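Local atomic coordinates of putative TIM-barrel metal-dependent hydrolase (Mycobacterium avium subsp. paratuberculosis S397, PDB entry 4DZI), a protein that probably catalyses a metal-dependent hydrolysis as a member of the amidohydrolase family and binds two cadmium ions at a probable active site. Residues S274-G279 with V322-N327. Sequence-based numbering, arbitrary orientation.
Sequences SMIVHG and VEQLRN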
# COMPACT_ATOMS: atom_id res chain seq x y z
N SER C 274 -2.51 -7.26 9.93
CA SER C 274 -3.70 -7.51 10.72
C SER C 274 -3.47 -8.66 11.68
O SER C 274 -3.79 -8.56 12.87
CB SER C 274 -4.87 -7.80 9.78
OG SER C 274 -5.99 -8.24 10.51
N MET C 275 -2.94 -9.78 11.17
CA MET C 275 -2.67 -10.94 12.01
C MET C 275 -1.72 -10.61 13.15
O MET C 275 -1.97 -10.98 14.31
CB MET C 275 -2.07 -12.08 11.17
CG MET C 275 -3.07 -12.65 10.17
SD MET C 275 -4.35 -13.72 10.86
CE MET C 275 -3.37 -15.14 11.35
N ILE C 276 -0.62 -9.96 12.81
CA ILE C 276 0.43 -9.74 13.78
C ILE C 276 0.07 -8.65 14.77
O ILE C 276 0.13 -8.87 15.99
CB ILE C 276 1.79 -9.42 13.14
CG1 ILE C 276 2.29 -10.63 12.34
CG2 ILE C 276 2.82 -9.09 14.22
CD1 ILE C 276 3.42 -10.34 11.37
N VAL C 277 -0.27 -7.47 14.24
CA VAL C 277 -0.52 -6.30 15.12
C VAL C 277 -1.68 -6.55 16.08
O VAL C 277 -1.62 -6.14 17.24
CB VAL C 277 -0.77 -5.02 14.27
CG1 VAL C 277 -1.28 -3.88 15.14
CG2 VAL C 277 0.51 -4.64 13.54
N HIS C 278 -2.70 -7.24 15.62
CA HIS C 278 -3.83 -7.50 16.45
C HIS C 278 -3.69 -8.76 17.29
O HIS C 278 -4.62 -9.24 17.82
CB HIS C 278 -5.15 -7.46 15.69
CG HIS C 278 -5.61 -6.08 15.35
ND1 HIS C 278 -6.54 -5.83 14.38
CD2 HIS C 278 -5.28 -4.88 15.87
CE1 HIS C 278 -6.77 -4.54 14.32
NE2 HIS C 278 -6.01 -3.93 15.20
N GLY C 279 -2.48 -9.26 17.37
CA GLY C 279 -2.12 -10.27 18.37
C GLY C 279 -2.57 -11.70 18.12
O GLY C 279 -2.74 -12.48 19.04
N VAL C 322 8.27 -8.66 14.91
CA VAL C 322 9.15 -9.16 13.87
C VAL C 322 9.56 -10.61 14.13
O VAL C 322 9.68 -11.41 13.21
CB VAL C 322 10.41 -8.29 13.72
CG1 VAL C 322 11.33 -8.87 12.68
CG2 VAL C 322 10.00 -6.85 13.37
N GLU C 323 9.81 -10.94 15.40
CA GLU C 323 10.13 -12.32 15.73
C GLU C 323 8.93 -13.24 15.51
O GLU C 323 9.10 -14.40 15.14
CB GLU C 323 10.67 -12.42 17.16
CG GLU C 323 12.07 -11.80 17.28
CD GLU C 323 13.02 -12.28 16.19
OE1 GLU C 323 13.22 -13.51 16.11
OE2 GLU C 323 13.57 -11.46 15.41
N GLN C 324 7.72 -12.72 15.73
CA GLN C 324 6.51 -13.48 15.42
C GLN C 324 6.44 -13.74 13.94
O GLN C 324 6.13 -14.84 13.53
CB GLN C 324 5.24 -12.77 15.89
CG GLN C 324 5.12 -12.74 17.42
CD GLN C 324 3.87 -12.04 17.87
OE1 GLN C 324 3.35 -11.19 17.15
NE2 GLN C 324 3.37 -12.39 19.06
N LEU C 325 6.76 -12.73 13.13
CA LEU C 325 6.80 -12.96 11.67
C LEU C 325 7.79 -14.08 11.31
O LEU C 325 7.47 -14.98 10.51
CB LEU C 325 7.13 -11.68 10.90
CG LEU C 325 7.36 -11.80 9.39
CD1 LEU C 325 6.05 -12.17 8.66
CD2 LEU C 325 7.93 -10.47 8.87
N ARG C 326 8.99 -14.03 11.89
CA ARG C 326 10.03 -14.99 11.59
C ARG C 326 9.73 -16.37 12.14
O ARG C 326 10.17 -17.38 11.57
CB ARG C 326 11.37 -14.53 12.16
CG ARG C 326 11.81 -13.23 11.55
CD ARG C 326 13.10 -12.68 12.16
NE ARG C 326 13.74 -11.82 11.17
CZ ARG C 326 14.41 -10.71 11.42
NH1 ARG C 326 14.55 -10.30 12.69
NH2 ARG C 326 14.93 -10.00 10.41
N ASN C 327 9.01 -16.43 13.25
CA ASN C 327 8.73 -17.71 13.89
C ASN C 327 7.51 -18.44 13.34
O ASN C 327 7.54 -19.66 13.21
CB ASN C 327 8.49 -17.52 15.38
CG ASN C 327 8.40 -18.84 16.13
OD1 ASN C 327 9.39 -19.56 16.26
ND2 ASN C 327 7.21 -19.16 16.62
O HOH W 1 0.48 -11.51 16.89
O HOH W 2 2.89 -8.49 18.05
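Ile276, near the end of helix 266-277, sends its two branches to different partners on helix 321-328. Its CD1 lies 4.0 Å from Leu325 CB, a purely apolar touch in which the two side chains meet at a slant. With CG1 beside the backbone N (chi1 -65°), CG2 stands opposite the N and makes a van der Waals contact with the amide oxygen of Gln324, 3.6 Å from OE1, as the two side chains slide past each other in opposite directions. A beta-branched residue suits this place because one side chain can serve both neighbours. Leu325 offers hydrocarbon to both Ile276 and Ile303 of helix 298-312, whose Leu306 touches Ile276, while Phe281 packs on Ile276 and Gln324.

The polar link runs through water. One molecule donates to Ile276 O at 2.8 Å and to Gln324 OE1 at 2.9 Å; a second, 2.9 Å from the same OE1, may also donate there, with at most a weak, long approach to Ile276 O. Gln324 suits its place because its extended chain (chi2 180°) carries an amide whose oxygen accepts from water while NE2 donates to Glu319 and Thr282. Ile276 O also accepts the 3.0 Å bond from Gly279 N in the Schellman motif that ends the helix, where Gly279 readily adopts positive phi.

With no direct hydrogen bond across, these peripheral helices of the TIM barrel are joined by one small apolar patch and a water bridge that gives Ile276 O a second donor besides Gly279 N.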